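Local coordinates for antitoxin RelF (Mycobacterium tuberculosis, PDB 3G5O), which neutralizes its cognate toxin RelG by binding it, and regulates its own promoter, which it represses together with that toxin, at the interface of chains A and B. Residues are numbered along the deposited sequence; one frame, centred on the assembly and turned at random. Chains: chain A/B, Uncharacterized protein Rv2865.

The interface of chains A and B. Residues chain A 13, 16, 36, 38, 43-44; chain B 20-21, 24, 46.
B:Val24 packs both its methyls against A:Ile13, A:Ile36, A:Ala43 and A:Ala44, and with 64 Å² hidden it buries more surface than any other residue of this patch. Its torsion divides the work: CG1 stands anti to the backbone N (chi1 163°) and meets the A:Ala43 methyl CB at 3.6 Å, while CG2 faces the delta-methyl CD1 of A:Ile13 at 3.9 Å and, more loosely, CG2 of A:Ile36.

One helical turn earlier, B:Leu20 offers its CD2 methyl to two isoleucines. This methyl lies 3.6 Å from the branch methyl CG2 of A:Ile16, the two side chains crossing at a slant; against A:Ile13 the leucine runs antiparallel, CD2 passing CG1 at 4.0 Å. At the other flank, B:Leu46 reaches in tip first: its CD1 touches A:Ala44 CB at 3.7 Å and also the CD1 end of A:Ile36, whose side chain it meets nearly at a right angle. The small alanine side chains probably allow this close approach of chain B to the strand.

The polar residues B:Asn21 and A:Lys38 contribute packing here, since no nitrogen or oxygen of one side comes within bonding reach of the other. The amide nitrogen ND2 of B:Asn21 rests 3.4 Å from A:Ile13 CD1, a van der Waals contact. Chi1 of A:Ile13, measured to CG1, is -146°, which leaves the branch methyl CG2 in the crowded position between backbone N and carbonyl carbon, with CD1 extended toward the B helix. On the other side of that amide, CE of the extended A:Lys38 chain lies 3.7 Å from ND2.

The site is part of a two-fold symmetric antitoxin dimer interface in the Phd/YefM fold and recurs with the chains exchanged: helix 20-28 of chain B packs against the short helix 13-16 and strands 33-38 and 41-48 of chain A, with strand 41-48 of B closing one flank.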
loop_
_atom_site.group_PDB
_atom_site.type_symbol
_atom_site.label_atom_id
_atom_site.label_comp_id
_atom_site.label_asym_id
_atom_site.label_seq_id
_atom_site.Cartn_x
_atom_site.Cartn_y
_atom_site.Cartn_z
ATOM N N ILE A 13 10.725 -24.022 6.989
ATOM C CA ILE A 13 11.613 -23.426 7.953
ATOM C C ILE A 13 12.913 -24.235 8.092
ATOM O O ILE A 13 13.984 -23.647 8.281
ATOM C CB ILE A 13 10.869 -23.247 9.302
ATOM C CG1 ILE A 13 11.316 -21.992 10.038
ATOM C CG2 ILE A 13 10.959 -24.508 10.175
ATOM C CD1 ILE A 13 10.443 -21.691 11.275
ATOM N N ILE A 16 15.449 -23.067 5.741
ATOM C CA ILE A 16 16.043 -21.784 6.140
ATOM C C ILE A 16 17.107 -21.936 7.242
ATOM O O ILE A 16 18.187 -21.356 7.150
ATOM C CB ILE A 16 14.980 -20.713 6.549
ATOM C CG1 ILE A 16 13.856 -20.590 5.502
ATOM C CG2 ILE A 16 15.636 -19.348 6.788
ATOM C CD1 ILE A 16 14.291 -20.065 4.160
ATOM N N ILE A 36 7.677 -18.502 4.336
ATOM C CA ILE A 36 8.259 -19.493 5.177
ATOM C C ILE A 36 7.090 -20.304 5.700
ATOM O O ILE A 36 6.173 -19.737 6.290
ATOM C CB ILE A 36 9.020 -18.845 6.359
ATOM C CG1 ILE A 36 10.258 -18.073 5.864
ATOM C CG2 ILE A 36 9.418 -19.903 7.385
ATOM C CD1 ILE A 36 10.980 -17.316 6.998
ATOM N N LYS A 38 5.386 -23.558 7.992
ATOM C CA LYS A 38 5.504 -24.274 9.246
ATOM C C LYS A 38 4.313 -25.225 9.226
ATOM O O LYS A 38 3.172 -24.787 9.034
ATOM C CB LYS A 38 5.391 -23.306 10.419
ATOM C CG LYS A 38 6.366 -23.556 11.552
ATOM C CD LYS A 38 5.919 -22.863 12.833
ATOM C CE LYS A 38 6.718 -23.387 14.027
ATOM N NZ LYS A 38 5.948 -23.363 15.322
ATOM N N ALA A 43 3.522 -19.234 7.148
ATOM C CA ALA A 43 3.511 -18.664 8.491
ATOM C C ALA A 43 4.086 -17.260 8.568
ATOM O O ALA A 43 3.639 -16.461 9.385
ATOM C CB ALA A 43 4.243 -19.598 9.507
ATOM N N ALA A 44 5.074 -16.970 7.724
ATOM C CA ALA A 44 5.741 -15.669 7.709
ATOM C C ALA A 44 6.284 -15.417 6.329
ATOM O O ALA A 44 6.439 -16.357 5.496
ATOM C CB ALA A 44 6.890 -15.624 8.713
ATOM N N LEU B 20 14.600 -19.408 14.999
ATOM C CA LEU B 20 13.739 -18.951 13.929
ATOM C C LEU B 20 12.294 -19.440 14.135
ATOM O O LEU B 20 11.361 -18.698 13.844
ATOM C CB LEU B 20 14.318 -19.378 12.585
ATOM C CG LEU B 20 13.659 -18.764 11.351
ATOM C CD1 LEU B 20 13.745 -17.219 11.340
ATOM C CD2 LEU B 20 14.309 -19.372 10.112
ATOM N N ASN B 21 12.116 -20.653 14.682
ATOM C CA ASN B 21 10.773 -21.128 15.088
ATOM C C ASN B 21 10.041 -20.111 15.948
ATOM O O ASN B 21 8.877 -19.806 15.703
ATOM C CB ASN B 21 10.810 -22.438 15.885
ATOM C CG ASN B 21 11.137 -23.637 15.029
ATOM O OD1 ASN B 21 12.055 -24.384 15.351
ATOM N ND2 ASN B 21 10.398 -23.838 13.951
ATOM N N VAL B 24 9.265 -16.769 13.928
ATOM C CA VAL B 24 8.167 -17.012 13.000
ATOM C C VAL B 24 6.833 -17.126 13.775
ATOM O O VAL B 24 5.810 -16.529 13.356
ATOM C CB VAL B 24 8.445 -18.261 12.132
ATOM C CG1 VAL B 24 7.181 -18.789 11.458
ATOM C CG2 VAL B 24 9.533 -17.930 11.085
ATOM N N LEU B 46 10.823 -9.440 8.532
ATOM C CA LEU B 46 9.970 -10.605 8.736
ATOM C C LEU B 46 8.556 -10.194 9.238
ATOM O O LEU B 46 8.442 -9.477 10.224
ATOM C CB LEU B 46 10.624 -11.535 9.772
ATOM C CG LEU B 46 10.003 -12.930 10.071
ATOM C CD1 LEU B 46 10.177 -13.897 8.884
ATOM C CD2 LEU B 46 10.596 -13.606 11.337
#